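Side-chain contacts in ubiquitin-conjugating enzyme-like protein (Leishmania mexicana, PDB 6ZM3), which probably acts as a ubiquitin-conjugating enzyme variant that pairs with an active ubiquitin-conjugating enzyme to support the building of ubiquitin chains: residues 79-84 with 88-93; 66-71 with 111-116; 28-33 with 119-124; 4-9 with 107-112. All blocks are in the same frame, centred on the assembly; numbering follows the deposited sequence. Where two conformers were deposited one is given.

Contact 1: 79-84 with 88-93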
loop_
_atom_site.group_PDB
_atom_site.type_symbol
_atom_site.label_atom_id
_atom_site.label_comp_id
_atom_site.label_asym_id
_atom_site.label_seq_id
_atom_site.Cartn_x
_atom_site.Cartn_y
_atom_site.Cartn_z
ATOM N N ILE B 79 -3.316 -12.295 -14.392
ATOM C CA ILE B 79 -2.858 -11.043 -13.816
ATOM C C ILE B 79 -4.088 -10.156 -13.605
ATOM O O ILE B 79 -4.868 -9.932 -14.534
ATOM C CB ILE B 79 -1.781 -10.378 -14.705
ATOM C CG1 ILE B 79 -0.641 -11.348 -15.070
ATOM C CG2 ILE B 79 -1.246 -9.074 -14.113
ATOM C CD1 ILE B 79 0.609 -10.644 -15.611
ATOM N N ARG B 80 -4.245 -9.651 -12.374
ATOM C CA ARG B 80 -5.299 -8.703 -12.026
ATOM C C ARG B 80 -4.626 -7.475 -11.414
ATOM O O ARG B 80 -3.799 -7.611 -10.501
ATOM C CB ARG B 80 -6.151 -9.310 -10.909
ATOM C CG ARG B 80 -7.608 -8.872 -10.866
ATOM C CD ARG B 80 -8.453 -9.725 -9.929
ATOM N NE ARG B 80 -7.731 -10.166 -8.731
ATOM C CZ ARG B 80 -7.857 -9.634 -7.504
ATOM N NH1 ARG B 80 -8.697 -8.634 -7.286
ATOM N NH2 ARG B 80 -7.160 -10.119 -6.484
ATOM N N PHE B 81 -5.024 -6.284 -11.857
ATOM C CA PHE B 81 -4.601 -5.086 -11.150
ATOM C C PHE B 81 -5.411 -4.971 -9.862
ATOM O O PHE B 81 -6.634 -5.163 -9.874
ATOM C CB PHE B 81 -4.770 -3.830 -12.003
ATOM C CG PHE B 81 -3.646 -3.538 -12.968
ATOM C CD1 PHE B 81 -3.627 -4.133 -14.228
ATOM C CD2 PHE B 81 -2.637 -2.648 -12.638
ATOM C CE1 PHE B 81 -2.602 -3.850 -15.119
ATOM C CE2 PHE B 81 -1.630 -2.352 -13.534
ATOM C CZ PHE B 81 -1.628 -2.946 -14.780
ATOM N N LEU B 82 -4.721 -4.647 -8.765
ATOM C CA LEU B 82 -5.389 -4.319 -7.509
ATOM C C LEU B 82 -5.607 -2.814 -7.432
ATOM O O LEU B 82 -6.642 -2.376 -6.921
ATOM C CB LEU B 82 -4.548 -4.787 -6.323
ATOM C CG LEU B 82 -4.353 -6.298 -6.194
ATOM C CD1 LEU B 82 -3.675 -6.619 -4.866
ATOM C CD2 LEU B 82 -5.666 -7.053 -6.298
ATOM N N SER B 83 -4.595 -2.038 -7.871
ATOM C CA SER B 83 -4.721 -0.617 -8.104
ATOM C C SER B 83 -5.551 -0.391 -9.362
ATOM O O SER B 83 -5.225 -0.958 -10.397
ATOM C CB SER B 83 -3.354 0.009 -8.291
ATOM O OG SER B 83 -2.521 -0.176 -7.144
ATOM N N LYS B 84 -6.540 0.506 -9.280
ATOM C CA LYS B 84 -7.394 0.877 -10.405
ATOM C C LYS B 84 -6.603 1.607 -11.493
ATOM O O LYS B 84 -5.840 2.534 -11.217
ATOM C CB LYS B 84 -8.560 1.755 -9.933
ATOM C CG LYS B 84 -9.779 1.677 -10.844
ATOM C CD LYS B 84 -10.999 2.369 -10.288
ATOM C CE LYS B 84 -12.275 1.894 -10.941
ATOM N NZ LYS B 84 -13.443 2.508 -10.272
ATOM N N PRO B 88 -6.492 -0.130 -21.893
ATOM C CA PRO B 88 -7.354 -0.940 -22.761
ATOM C C PRO B 88 -7.361 -2.429 -22.456
ATOM O O PRO B 88 -8.430 -3.020 -22.396
ATOM C CB PRO B 88 -6.837 -0.657 -24.182
ATOM C CG PRO B 88 -6.166 0.680 -24.060
ATOM C CD PRO B 88 -5.574 0.725 -22.657
ATOM N N CYS B 89 -6.186 -3.020 -22.167
ATOM C CA CYS B 89 -6.134 -4.457 -21.973
ATOM C C CYS B 89 -6.607 -4.863 -20.580
ATOM O O CYS B 89 -6.586 -6.042 -20.241
ATOM C CB CYS B 89 -4.733 -5.003 -22.250
ATOM S SG CYS B 89 -3.464 -4.249 -21.194
ATOM N N VAL B 90 -7.000 -3.883 -19.758
ATOM C CA VAL B 90 -7.479 -4.191 -18.412
ATOM C C VAL B 90 -8.994 -4.035 -18.349
ATOM O O VAL B 90 -9.503 -2.951 -18.629
ATOM C CB VAL B 90 -6.810 -3.256 -17.391
ATOM C CG1 VAL B 90 -7.271 -3.613 -15.978
ATOM C CG2 VAL B 90 -5.292 -3.368 -17.478
ATOM N N ASP B 91 -9.696 -5.111 -17.955
ATOM C CA ASP B 91 -11.154 -5.077 -17.865
ATOM C C ASP B 91 -11.597 -4.327 -16.616
ATOM O O ASP B 91 -10.772 -3.888 -15.825
ATOM C CB ASP B 91 -11.764 -6.468 -17.763
ATOM C CG ASP B 91 -11.441 -7.393 -18.923
ATOM O OD1 ASP B 91 -11.061 -6.885 -19.980
ATOM O OD2 ASP B 91 -11.580 -8.618 -18.743
ATOM N N SER B 92 -12.924 -4.201 -16.438
ATOM C CA SER B 92 -13.454 -3.292 -15.431
ATOM C C SER B 92 -13.313 -3.891 -14.027
ATOM O O SER B 92 -13.531 -3.199 -13.031
ATOM C CB SER B 92 -14.884 -2.896 -15.744
ATOM O OG SER B 92 -15.707 -4.054 -15.705
ATOM N N ASP B 93 -12.949 -5.177 -13.942
ATOM C CA ASP B 93 -12.654 -5.760 -12.642
ATOM C C ASP B 93 -11.148 -5.811 -12.379
ATOM O O ASP B 93 -10.735 -6.445 -11.412
ATOM C CB ASP B 93 -13.324 -7.120 -12.446
ATOM C CG ASP B 93 -12.804 -8.207 -13.372
ATOM O OD1 ASP B 93 -12.048 -7.878 -14.305
ATOM O OD2 ASP B 93 -13.167 -9.375 -13.138
#

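Contact 2: 66-71 with 111-116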
loop_
_atom_site.group_PDB
_atom_site.type_symbol
_atom_site.label_atom_id
_atom_site.label_comp_id
_atom_site.label_asym_id
_atom_site.label_seq_id
_atom_site.Cartn_x
_atom_site.Cartn_y
_atom_site.Cartn_z
ATOM N N ILE B 66 -0.822 -12.028 -9.187
ATOM C CA ILE B 66 -0.533 -13.002 -10.229
ATOM C C ILE B 66 -0.847 -14.401 -9.718
ATOM O O ILE B 66 -0.377 -14.831 -8.657
ATOM C CB ILE B 66 0.897 -12.865 -10.793
ATOM C CG1 ILE B 66 1.166 -11.399 -11.145
ATOM C CG2 ILE B 66 1.043 -13.791 -12.016
ATOM C CD1 ILE B 66 2.617 -11.000 -11.417
ATOM N N TYR B 67 -1.642 -15.121 -10.511
ATOM C CA TYR B 67 -1.958 -16.506 -10.242
ATOM C C TYR B 67 -1.351 -17.369 -11.344
ATOM O O TYR B 67 -1.677 -17.162 -12.502
ATOM C CB TYR B 67 -3.473 -16.685 -10.271
ATOM C CG TYR B 67 -3.984 -18.077 -10.014
ATOM C CD1 TYR B 67 -3.431 -18.881 -9.031
ATOM C CD2 TYR B 67 -5.056 -18.584 -10.736
ATOM C CE1 TYR B 67 -3.907 -20.147 -8.767
ATOM C CE2 TYR B 67 -5.548 -19.857 -10.484
ATOM C CZ TYR B 67 -4.969 -20.643 -9.503
ATOM O OH TYR B 67 -5.427 -21.895 -9.234
ATOM N N CYS B 68 -0.448 -18.286 -10.973
ATOM C CA CYS B 68 0.053 -19.308 -11.889
ATOM C C CYS B 68 -0.632 -20.644 -11.589
ATOM O O CYS B 68 -0.335 -21.311 -10.600
ATOM C CB CYS B 68 1.582 -19.415 -11.828
ATOM S SG CYS B 68 2.471 -17.861 -12.063
ATOM N N ASP B 69 -1.596 -21.033 -12.439
ATOM C CA ASP B 69 -2.390 -22.224 -12.175
ATOM C C ASP B 69 -1.644 -23.484 -12.622
ATOM O O ASP B 69 -0.472 -23.420 -12.986
ATOM C CB ASP B 69 -3.799 -22.096 -12.767
ATOM C CG ASP B 69 -3.858 -22.152 -14.285
ATOM O OD1 ASP B 69 -2.834 -21.779 -14.964
ATOM O OD2 ASP B 69 -4.944 -22.543 -14.785
ATOM N N GLU B 70 -2.339 -24.626 -12.571
ATOM C CA GLU B 70 -1.819 -25.934 -12.967
ATOM C C GLU B 70 -1.028 -25.886 -14.273
ATOM O O GLU B 70 -0.079 -26.655 -14.430
ATOM C CB GLU B 70 -2.915 -26.918 -13.376
ATOM C CG GLU B 70 -3.764 -27.454 -12.254
ATOM C CD GLU B 70 -5.179 -26.903 -12.335
ATOM O OE1 GLU B 70 -5.806 -27.014 -13.411
ATOM O OE2 GLU B 70 -5.650 -26.376 -11.328
ATOM N N ASN B 71 -1.458 -25.047 -15.229
ATOM C CA ASN B 71 -0.953 -25.164 -16.587
ATOM C C ASN B 71 0.090 -24.095 -16.904
ATOM O O ASN B 71 0.608 -24.096 -18.009
ATOM C CB ASN B 71 -2.079 -25.322 -17.624
ATOM C CG ASN B 71 -2.935 -26.559 -17.415
ATOM O OD1 ASN B 71 -4.142 -26.525 -17.605
ATOM N ND2 ASN B 71 -2.332 -27.671 -17.038
ATOM N N THR B 111 7.814 -16.347 -21.799
ATOM C CA THR B 111 7.547 -15.040 -21.233
ATOM C C THR B 111 7.386 -15.231 -19.716
ATOM O O THR B 111 6.615 -16.079 -19.266
ATOM C CB THR B 111 6.446 -14.329 -22.059
ATOM O OG1 THR B 111 5.816 -15.255 -22.945
ATOM C CG2 THR B 111 6.989 -13.332 -23.053
ATOM N N THR B 112 8.160 -14.465 -18.946
ATOM C CA THR B 112 8.141 -14.594 -17.487
ATOM C C THR B 112 7.179 -13.579 -16.875
ATOM O O THR B 112 6.822 -12.595 -17.535
ATOM C CB THR B 112 9.536 -14.359 -16.915
ATOM O OG1 THR B 112 9.886 -13.020 -17.233
ATOM C CG2 THR B 112 10.568 -15.280 -17.538
ATOM N N MET B 113 6.807 -13.788 -15.600
ATOM C CA MET B 113 5.955 -12.816 -14.915
ATOM C C MET B 113 6.586 -11.427 -14.912
ATOM O O MET B 113 5.884 -10.434 -15.103
ATOM C CB MET B 113 5.623 -13.248 -13.485
ATOM C CG MET B 113 4.731 -14.447 -13.432
ATOM S SD MET B 113 4.431 -14.942 -11.731
ATOM C CE MET B 113 5.749 -16.131 -11.495
ATOM N N GLU B 114 7.913 -11.335 -14.727
ATOM C CA GLU B 114 8.560 -10.042 -14.778
ATOM C C GLU B 114 8.414 -9.357 -16.150
ATOM O O GLU B 114 8.203 -8.134 -16.235
ATOM C CB GLU B 114 10.017 -10.171 -14.320
ATOM C CG GLU B 114 10.732 -8.842 -14.344
ATOM C CD GLU B 114 12.205 -8.820 -13.976
ATOM O OE1 GLU B 114 12.752 -9.886 -13.610
ATOM O OE2 GLU B 114 12.796 -7.717 -14.050
ATOM N N LEU B 115 8.583 -10.129 -17.232
ATOM C CA LEU B 115 8.401 -9.568 -18.569
ATOM C C LEU B 115 6.937 -9.138 -18.784
ATOM O O LEU B 115 6.698 -8.091 -19.383
ATOM C CB LEU B 115 8.916 -10.562 -19.625
ATOM C CG LEU B 115 8.956 -10.079 -21.086
ATOM C CD1 LEU B 115 9.700 -8.756 -21.258
ATOM C CD2 LEU B 115 9.576 -11.148 -21.967
ATOM N N CYS B 116 5.971 -9.908 -18.278
ATOM C CA CYS B 116 4.559 -9.513 -18.367
ATOM C C CYS B 116 4.360 -8.126 -17.769
ATOM O O CYS B 116 3.716 -7.267 -18.389
ATOM C CB CYS B 116 3.577 -10.473 -17.689
ATOM S SG CYS B 116 3.395 -12.104 -18.451
#

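Contact 3: 28-33 with 119-124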
loop_
_atom_site.group_PDB
_atom_site.type_symbol
_atom_site.label_atom_id
_atom_site.label_comp_id
_atom_site.label_asym_id
_atom_site.label_seq_id
_atom_site.Cartn_x
_atom_site.Cartn_y
_atom_site.Cartn_z
ATOM N N GLN B 28 14.150 -0.999 -11.049
ATOM C CA GLN B 28 13.268 -0.599 -9.967
ATOM C C GLN B 28 12.095 0.163 -10.567
ATOM O O GLN B 28 11.769 1.264 -10.126
ATOM C CB GLN B 28 14.017 0.158 -8.863
ATOM C CG GLN B 28 14.997 1.207 -9.376
ATOM C CD GLN B 28 15.169 2.360 -8.415
ATOM O OE1 GLN B 28 15.569 2.188 -7.261
ATOM N NE2 GLN B 28 14.862 3.558 -8.892
ATOM N N ASN B 29 11.485 -0.430 -11.598
ATOM C CA ASN B 29 10.220 0.103 -12.078
ATOM C C ASN B 29 9.175 -1.009 -12.195
ATOM O O ASN B 29 7.982 -0.731 -12.359
ATOM C CB ASN B 29 10.440 1.123 -13.201
ATOM C CG ASN B 29 10.947 0.462 -14.467
ATOM O OD1 ASN B 29 10.423 -0.568 -14.879
ATOM N ND2 ASN B 29 11.965 1.025 -15.092
ATOM N N VAL B 30 9.626 -2.266 -12.102
ATOM C CA VAL B 30 8.736 -3.420 -12.064
ATOM C C VAL B 30 9.253 -4.458 -11.059
ATOM O O VAL B 30 10.465 -4.630 -10.891
ATOM C CB VAL B 30 8.566 -3.992 -13.487
ATOM C CG1 VAL B 30 8.249 -5.468 -13.514
ATOM C CG2 VAL B 30 7.557 -3.224 -14.324
ATOM N N SER B 31 8.340 -5.174 -10.381
ATOM C CA SER B 31 8.778 -6.164 -9.405
ATOM C C SER B 31 7.740 -7.250 -9.205
ATOM O O SER B 31 6.536 -6.958 -9.262
ATOM C CB SER B 31 9.082 -5.511 -8.093
ATOM O OG SER B 31 9.687 -6.472 -7.264
ATOM N N VAL B 32 8.228 -8.475 -8.967
ATOM C CA VAL B 32 7.381 -9.624 -8.694
ATOM C C VAL B 32 8.012 -10.375 -7.536
ATOM O O VAL B 32 9.234 -10.453 -7.434
ATOM C CB VAL B 32 7.263 -10.558 -9.915
ATOM C CG1 VAL B 32 6.173 -11.594 -9.740
ATOM C CG2 VAL B 32 7.091 -9.811 -11.222
ATOM N N GLY B 33 7.169 -11.029 -6.741
ATOM C CA GLY B 33 7.658 -11.711 -5.561
ATOM C C GLY B 33 6.552 -12.595 -5.015
ATOM O O GLY B 33 5.375 -12.359 -5.301
ATOM N N GLU B 119 5.943 -5.362 -19.799
ATOM C CA GLU B 119 5.096 -5.215 -20.977
ATOM C C GLU B 119 3.784 -4.489 -20.655
ATOM O O GLU B 119 3.299 -3.726 -21.500
ATOM C CB GLU B 119 4.883 -6.542 -21.704
ATOM C CG GLU B 119 6.151 -7.067 -22.398
ATOM C CD GLU B 119 6.608 -6.259 -23.601
ATOM O OE1 GLU B 119 5.743 -5.947 -24.434
ATOM O OE2 GLU B 119 7.799 -5.864 -23.664
ATOM N N LEU B 120 3.209 -4.714 -19.461
ATOM C CA LEU B 120 2.112 -3.863 -18.996
ATOM C C LEU B 120 2.569 -2.423 -18.769
ATOM O O LEU B 120 1.848 -1.464 -19.072
ATOM C CB LEU B 120 1.476 -4.491 -17.755
ATOM C CG LEU B 120 0.652 -5.728 -18.065
ATOM C CD1 LEU B 120 0.302 -6.508 -16.801
ATOM C CD2 LEU B 120 -0.626 -5.314 -18.807
ATOM N N ARG B 121 3.800 -2.243 -18.269
ATOM C CA ARG B 121 4.334 -0.911 -18.063
ATOM C C ARG B 121 4.581 -0.174 -19.381
ATOM O O ARG B 121 4.314 1.018 -19.477
ATOM C CB ARG B 121 5.600 -0.952 -17.196
ATOM C CG ARG B 121 5.985 0.417 -16.667
ATOM C CD ARG B 121 7.215 0.302 -15.798
ATOM N NE ARG B 121 7.871 1.555 -15.516
ATOM C CZ ARG B 121 8.811 2.111 -16.292
ATOM N NH1 ARG B 121 9.148 1.578 -17.461
ATOM N NH2 ARG B 121 9.379 3.233 -15.912
ATOM N N LYS B 122 5.051 -0.884 -20.407
ATOM C CA LYS B 122 5.207 -0.265 -21.716
ATOM C C LYS B 122 3.832 0.137 -22.260
ATOM O O LYS B 122 3.716 1.209 -22.836
ATOM C CB LYS B 122 5.874 -1.236 -22.695
ATOM C CG LYS B 122 7.311 -1.648 -22.393
ATOM C CD LYS B 122 8.038 -2.146 -23.632
ATOM N N GLU B 123 2.791 -0.687 -22.031
ATOM C CA GLU B 123 1.432 -0.402 -22.489
ATOM C C GLU B 123 0.982 0.973 -22.015
ATOM O O GLU B 123 0.181 1.616 -22.685
ATOM C CB GLU B 123 0.391 -1.404 -21.974
ATOM C CG GLU B 123 0.320 -2.715 -22.725
ATOM C CD GLU B 123 -0.356 -2.690 -24.089
ATOM O OE1 GLU B 123 -0.772 -1.593 -24.543
ATOM O OE2 GLU B 123 -0.461 -3.764 -24.707
ATOM N N MET B 124 1.482 1.397 -20.841
ATOM C CA MET B 124 1.122 2.665 -20.240
ATOM C C MET B 124 1.841 3.814 -20.943
ATOM O O MET B 124 1.383 4.951 -20.886
ATOM C CB MET B 124 1.495 2.664 -18.751
ATOM C CG MET B 124 0.715 1.662 -17.954
ATOM S SD MET B 124 1.332 1.498 -16.232
ATOM C CE MET B 124 0.322 0.121 -15.707
#

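Contact 4: 4-9 with 107-112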
loop_
_atom_site.group_PDB
_atom_site.type_symbol
_atom_site.label_atom_id
_atom_site.label_comp_id
_atom_site.label_asym_id
_atom_site.label_seq_id
_atom_site.Cartn_x
_atom_site.Cartn_y
_atom_site.Cartn_z
ATOM N N MET B 4 10.510 -31.400 -27.284
ATOM C CA MET B 4 11.051 -30.023 -27.027
ATOM C C MET B 4 11.916 -30.047 -25.772
ATOM O O MET B 4 12.964 -29.406 -25.717
ATOM C CB MET B 4 9.906 -29.026 -26.807
ATOM C CG MET B 4 10.359 -27.573 -26.704
ATOM S SD MET B 4 8.966 -26.406 -26.656
ATOM C CE MET B 4 8.450 -26.554 -24.945
ATOM N N VAL B 5 11.443 -30.816 -24.783
ATOM C CA VAL B 5 11.835 -30.737 -23.380
ATOM C C VAL B 5 11.064 -29.607 -22.698
ATOM O O VAL B 5 11.445 -28.432 -22.713
ATOM C CB VAL B 5 13.354 -30.662 -23.111
ATOM C CG1 VAL B 5 13.619 -30.596 -21.610
ATOM C CG2 VAL B 5 14.097 -31.853 -23.710
ATOM N N GLU B 6 9.970 -30.023 -22.088
ATOM C CA GLU B 6 9.099 -29.176 -21.306
ATOM C C GLU B 6 9.661 -29.067 -19.888
ATOM O O GLU B 6 9.793 -30.082 -19.208
ATOM C CB GLU B 6 7.777 -29.927 -21.223
ATOM C CG GLU B 6 6.680 -29.154 -20.534
ATOM C CD GLU B 6 5.383 -29.933 -20.510
ATOM O OE1 GLU B 6 5.179 -30.736 -21.444
ATOM O OE2 GLU B 6 4.594 -29.740 -19.557
ATOM N N VAL B 7 9.909 -27.836 -19.446
ATOM C CA VAL B 7 10.178 -27.566 -18.041
ATOM C C VAL B 7 8.877 -27.680 -17.238
ATOM O O VAL B 7 7.892 -27.005 -17.527
ATOM C CB VAL B 7 10.869 -26.216 -17.830
ATOM C CG1 VAL B 7 11.150 -25.989 -16.347
ATOM C CG2 VAL B 7 12.169 -26.166 -18.625
ATOM N N PRO B 8 8.823 -28.603 -16.256
ATOM C CA PRO B 8 7.661 -28.748 -15.373
ATOM C C PRO B 8 7.360 -27.428 -14.669
ATOM O O PRO B 8 8.247 -26.603 -14.398
ATOM C CB PRO B 8 8.123 -29.807 -14.359
ATOM C CG PRO B 8 9.123 -30.630 -15.179
ATOM C CD PRO B 8 9.884 -29.586 -15.967
ATOM N N ARG B 9 6.063 -27.216 -14.403
ATOM C CA ARG B 9 5.618 -25.956 -13.823
ATOM C C ARG B 9 6.447 -25.571 -12.590
ATOM O O ARG B 9 6.875 -24.422 -12.477
ATOM C CB ARG B 9 4.143 -26.074 -13.430
ATOM C CG ARG B 9 3.597 -24.901 -12.627
ATOM C CD ARG B 9 2.234 -25.225 -12.014
ATOM N NE ARG B 9 1.716 -24.110 -11.210
ATOM C CZ ARG B 9 2.042 -23.888 -9.932
ATOM N NH1 ARG B 9 2.866 -24.716 -9.307
ATOM N NH2 ARG B 9 1.569 -22.823 -9.297
ATOM N N TRP B 107 0.736 -15.945 -26.989
ATOM C CA TRP B 107 1.436 -16.375 -25.774
ATOM C C TRP B 107 2.632 -17.242 -26.167
ATOM O O TRP B 107 2.457 -18.247 -26.850
ATOM C CB TRP B 107 0.484 -17.134 -24.830
ATOM C CG TRP B 107 1.155 -17.752 -23.634
ATOM C CD1 TRP B 107 1.249 -19.078 -23.318
ATOM C CD2 TRP B 107 1.830 -17.045 -22.578
ATOM N NE1 TRP B 107 1.945 -19.241 -22.142
ATOM C CE2 TRP B 107 2.333 -18.014 -21.681
ATOM C CE3 TRP B 107 2.090 -15.690 -22.330
ATOM C CZ2 TRP B 107 3.029 -17.663 -20.524
ATOM C CZ3 TRP B 107 2.802 -15.343 -21.196
ATOM C CH2 TRP B 107 3.284 -16.323 -20.324
ATOM N N ASP B 108 3.826 -16.827 -25.728
ATOM C CA ASP B 108 5.058 -17.595 -25.781
ATOM C C ASP B 108 5.416 -18.056 -24.358
ATOM O O ASP B 108 5.715 -17.213 -23.522
ATOM C CB ASP B 108 6.145 -16.681 -26.345
ATOM C CG ASP B 108 7.519 -17.321 -26.490
ATOM O OD1 ASP B 108 7.716 -18.433 -25.956
ATOM O OD2 ASP B 108 8.385 -16.684 -27.129
ATOM N N ARG B 109 5.353 -19.377 -24.093
ATOM C CA ARG B 109 5.905 -20.074 -22.935
ATOM C C ARG B 109 7.022 -19.301 -22.234
ATOM O O ARG B 109 7.063 -19.251 -21.005
ATOM C CB ARG B 109 6.581 -21.373 -23.398
ATOM C CG ARG B 109 5.785 -22.642 -23.142
ATOM C CD ARG B 109 6.748 -23.812 -23.045
ATOM N NE ARG B 109 7.469 -23.882 -21.767
ATOM C CZ ARG B 109 7.164 -24.707 -20.766
ATOM N NH1 ARG B 109 6.155 -25.552 -20.876
ATOM N NH2 ARG B 109 7.880 -24.685 -19.649
ATOM N N ARG B 110 7.951 -18.738 -23.014
ATOM C CA ARG B 110 9.211 -18.216 -22.503
ATOM C C ARG B 110 9.012 -16.937 -21.680
ATOM O O ARG B 110 9.934 -16.469 -21.001
ATOM C CB ARG B 110 10.221 -18.054 -23.646
ATOM C CG ARG B 110 10.847 -19.367 -24.100
ATOM C CD ARG B 110 11.664 -19.146 -25.367
ATOM N NE ARG B 110 10.837 -18.806 -26.529
ATOM C CZ ARG B 110 11.285 -18.398 -27.717
ATOM N NH1 ARG B 110 12.580 -18.267 -27.956
ATOM N NH2 ARG B 110 10.427 -18.114 -28.677
ATOM N N THR B 111 7.814 -16.347 -21.799
ATOM C CA THR B 111 7.547 -15.040 -21.233
ATOM C C THR B 111 7.386 -15.231 -19.716
ATOM O O THR B 111 6.615 -16.079 -19.266
ATOM C CB THR B 111 6.446 -14.329 -22.059
ATOM O OG1 THR B 111 5.816 -15.255 -22.945
ATOM C CG2 THR B 111 6.989 -13.332 -23.053
ATOM N N THR B 112 8.160 -14.465 -18.946
ATOM C CA THR B 112 8.141 -14.594 -17.487
ATOM C C THR B 112 7.179 -13.579 -16.875
ATOM O O THR B 112 6.822 -12.595 -17.535
ATOM C CB THR B 112 9.536 -14.359 -16.915
ATOM O OG1 THR B 112 9.886 -13.020 -17.233
ATOM C CG2 THR B 112 10.568 -15.280 -17.538
HETATM O O HOH W 1 5.393 -27.062 -18.424
#

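Contact 1: 79-84 with 88-93
This is a small, partly buried apolar contact at the edge of the UBC-fold sheet, where Phe81 meets Val90. Residues 79-81 end strand 78-81, an outermost strand of the four-stranded antiparallel sheet, and residues 82-84 lead into the loop. Residues 88-93 belong to the same loop, which folds back past Phe81. Phe81 also packs on Leu64 of the neighbouring strand and on Met124 of helix 113-125, so its ring is buried between sheet and helix. Leu82 and Ser83, just beyond, pack on another protein chain of the assembly.

A looser touch involves Arg80. It uses only its aliphatic part, with CG 4.0 Å from Asp93 O. The bend at chi3 (35°) helps bring Arg80 NH2 to its salt bridge with Glu65, while Asp93 OD1 bonds to Thr95.

Phe81 and Val90 both leave the backbone toward each other, and their side chains cross at about a right angle. Both methyls of Val90 face the CD1 side of the ring. CG1 is the more distant, 4.1 Å from Phe81 CD1. The methyl CG2 meets the ring obliquely. It lies 3.7 Å from Phe81 CD1 and 3.6 Å from Phe81 CE1.

Contact 2: 66-71 with 111-116
Met113 meets Ile66 and Cys68 without using the one aromatic ring of the two segments, that of Tyr67. The side chain of Tyr67 leaves the backbone away from the helix. One face of its ring carries the backbone N of Asp69, 4.3 Å above the plane and over the ring centre. Tyr67 also stacks with Tyr44 of the adjacent strand. The contact itself is made of sulfur and aliphatic groups. Met113 reaches from the first turn of helix 113-125 and sets its sulfur against Ile66 and Cys68. Met113 SD lies 3.6 Å from Ile66 CG2, a methyl, and 3.5 Å from Cys68 SG. The terminal methyl also reaches the thiol, with Met113 CE 3.7 Å from Cys68 SG. The turn at chi3 (-92°) bends CE off the line of the chain, which lets both SD and CE touch that thiol.

This is the UBC-fold arrangement of a helix laid over one face of an antiparallel sheet, here at strand 61-67. Trp45 of strand 44-50 touches both Ile66 and Met113, and Leu13 of helix 9-22 touches both Cys68 and Met113. All three touching residues are buried.

The start of the helix is fixed just before Met113. Thr112 is the N-cap, and its OG1 accepts from Leu115 N at 3.2 Å with an N-H...O angle of 163°. The backbone N of Met113 is bonded to Glu16 OE1 on helix 9-22. The first regular turn closes with Cys116 N bonded to Thr112 O at 2.9 Å.

Contact 3: 28-33 with 119-124
Asn29 lies flat over the guanidinium of Arg121, just before strand 30-34, the first strand of the UBC-fold sheet, where it faces helix 113-125. This stack is the tight part of the contact. The amide and guanidinium planes are only 6° apart. Asn29 CG sits 3.2 Å above the guanidinium plane of Arg121, over its centre. The stack is not a hydrogen bond. The Asn29 OD1 to Arg121 NE approach, 3.4 Å, has a poor angle, and Asn29 ND2 and Arg121 NH2 are both donors. Arg121 NE bonds instead to Val50 O at the end of strand 44-50, which helps to fix the rotation of the group. With its CG between the backbone N and the carbonyl carbon (chi1 69°), the Asn29 amide is brought flat over the guanidinium. The Arg121 chain is extended from CG to NE and carries its flat end out to the amide.

Close as it is, the stacked pair is only partly buried and forms the solvent side of the contact. The touch on the core side is smaller but buried. There Val30, which also packs on Leu117 and Ile49, meets only the aliphatic stem of Arg121. Val30 CG2 is 4.2 Å from Arg121 CB and 3.8 Å from Arg121 CD.

Contact 4: 4-9 with 107-112
Arg109 points at the N-terminal residues 4-9 and meets them with its guanidinium at the backbone of Val7. The residues before helix 9-22 here meet the loop between helices 102-105 and 113-125, at the surface of the UBC domain. The NH2 end comes in along the carbonyl plane of Val7 and onto a lone pair of its oxygen. The Arg109 NH2 to Val7 O bond is 3.1 Å long, with an N-H...O angle of 157°, and the oxygen lies near the guanidinium plane. The bend at chi3 (77°) turns the flat end toward this carbonyl. A water at the guanidinium edge, in its plane, bridges the same groups. It accepts from Arg109 NH1 at 3.0 Å and donates to Val7 O at 2.7 Å and to Glu6 OE2 at 3.0 Å.

Glu6 crosses Arg109 at about a right angle, and its carboxylate is turned 55° from the guanidinium. Glu6 OE2 stays 4.7 Å from Arg109 NH1, and the water links them. Met4, which is poorly ordered, crosses the arginine obliquely nearer the backbone, with its CE 3.7 Å from Arg109 CD.

Arg110 turns back on its own loop. Its NH2 forms a salt bridge with Asp108 OD2 at 2.9 Å, and its NE lies at the syn lone pair of Asp108 OD1. The backbone N of Arg110 meets that same oxygen from above the carboxylate plane. This last bond makes an Asx turn.

Contacts 1, 2 and 3 all reach the antiparallel sheet. Contacts 2 and 3 use successive parts of helix 113-125, with centres 13 Å apart. Contact 1 touches both at the outermost strand 78-81, through Ile79 on Cys116 and Phe81 on Met124. Along the chain contact 1 is nested within the loop closed by contact 2, and contact 2 within that closed by contact 3. Contact 4 lies at the surface, about 17 Å from the chain centre and 25 Å from contact 1 (centre to centre). It shares Thr111 and Thr112 with contact 2, and Arg9 bonds to Cys68 O and Asp69 O. The N-terminal end is thus tied to the loop after strand 61-67.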